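PDB 5JGF: vacuolar aminopeptidase 1 from Saccharomyces cerevisiae, which removes N-terminal amino acids from peptides and proteins as a zinc-dependent vacuolar aminopeptidase and is the major cargo of the cytoplasm-to-vacuole targeting pathway. Local coordinates for the interface of chains A and B. Sequence-based numbering; all coordinates share one arbitrary frame. Chains: chain A/B, Vacuolar aminopeptidase 1.

The interface of chains A and B. Residues chain A 129, 162, 164-166; chain B 350, 436, 439.
B:Ser436 reaches two flat groups of chain A at once, the carboxylate of A:Asp129 and the guanidinium of A:Arg162. Its hydroxyl OG stands above the carboxylate plane at A:Asp129 OD1, while the backbone N of A:Ser165 comes to the same oxygen from the opposite face. The other oxygen, OD2, gives its syn lone pair to the A:Ser165 hydroxyl and takes B:Ser439 OG on its anti side, tilted out of the carboxylate plane, 2.5 Å from OD2 to OG. At the guanidinium edge, nearly in plane, A:Arg162 NH2 donates to B:Ser436 OG at 3.0 Å; NH2 also salt-bridges A:Asp129 OD1 at 2.9 Å, which helps fix the carboxylate. The arginine gets there on a chain extended from CG to NE, with CG anti to the backbone N (chi1 172°). With an alanine at A:Asp129, B:Ser439 OG would probably lose its acceptor and the A:Arg162 charge its carboxylate partner, leaving the guanidinium less firmly held. The one hydroxyl hydrogen of B:Ser436 is shared between OD1 and the better-placed A:Ser165 O, met on an in-plane lone pair 3.0 Å from OG. B:Asn350's amide meets the CB-CG edge of A:Pro164 at a slant, ND2 donating to A:Pro164 O from well above the carbonyl plane. One water ties ND2, B:Ser436 N and A:Ser165 O together. This polar loop-to-loop patch joins subunits of the homododecamer; B:Ser436 and B:Ser439 flank zinc ligand B:His438, so it may steady chain B's active-site loop.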
# COMPACT_ATOMS: atom_id res chain seq x y z
N ASP A 129 21.05 6.22 -28.81
CA ASP A 129 21.65 5.49 -29.91
C ASP A 129 21.28 6.02 -31.29
O ASP A 129 21.01 5.25 -32.22
CB ASP A 129 21.27 4.01 -29.80
CG ASP A 129 21.67 3.42 -28.45
OD1 ASP A 129 22.54 4.02 -27.79
OD2 ASP A 129 21.13 2.36 -28.06
N ARG A 162 26.78 10.91 -29.64
CA ARG A 162 25.73 9.91 -29.54
C ARG A 162 25.47 9.70 -28.05
O ARG A 162 26.39 9.74 -27.24
CB ARG A 162 26.24 8.62 -30.20
CG ARG A 162 25.38 7.37 -30.04
CD ARG A 162 25.99 6.21 -30.85
NE ARG A 162 25.30 4.94 -30.65
CZ ARG A 162 25.36 4.22 -29.53
NH1 ARG A 162 26.09 4.65 -28.51
NH2 ARG A 162 24.70 3.08 -29.44
N PRO A 164 24.63 7.09 -25.58
CA PRO A 164 24.63 5.64 -25.43
C PRO A 164 23.70 4.99 -24.41
O PRO A 164 23.76 5.27 -23.22
CB PRO A 164 26.09 5.35 -25.11
CG PRO A 164 26.43 6.47 -24.19
CD PRO A 164 25.79 7.69 -24.88
N SER A 165 22.83 4.10 -24.90
CA SER A 165 21.93 3.38 -24.03
C SER A 165 22.81 2.40 -23.26
O SER A 165 23.87 2.00 -23.75
CB SER A 165 20.91 2.59 -24.86
OG SER A 165 21.56 1.58 -25.63
N LEU A 166 22.38 2.02 -22.06
CA LEU A 166 23.13 1.05 -21.26
C LEU A 166 22.65 -0.33 -21.67
O LEU A 166 21.45 -0.54 -21.85
CB LEU A 166 22.86 1.26 -19.77
CG LEU A 166 23.56 0.25 -18.84
CD1 LEU A 166 25.07 0.42 -18.94
CD2 LEU A 166 23.10 0.46 -17.40
N ASN B 350 30.55 2.86 -19.96
CA ASN B 350 29.60 3.88 -20.41
C ASN B 350 29.69 4.94 -19.31
O ASN B 350 29.20 4.73 -18.20
CB ASN B 350 28.18 3.31 -20.48
CG ASN B 350 27.18 4.31 -21.03
OD1 ASN B 350 27.25 5.50 -20.74
ND2 ASN B 350 26.22 3.83 -21.83
N SER B 436 26.35 0.04 -25.69
CA SER B 436 24.98 -0.27 -26.07
C SER B 436 24.71 -1.65 -26.65
O SER B 436 23.98 -1.77 -27.64
CB SER B 436 24.49 0.80 -27.05
OG SER B 436 24.85 2.10 -26.61
N SER B 439 21.37 -3.02 -28.56
CA SER B 439 20.56 -1.91 -29.05
C SER B 439 20.41 -2.22 -30.54
O SER B 439 21.07 -3.12 -31.05
CB SER B 439 21.31 -0.58 -28.91
OG SER B 439 20.65 0.43 -29.66
O HOH W 1 26.41 1.20 -23.09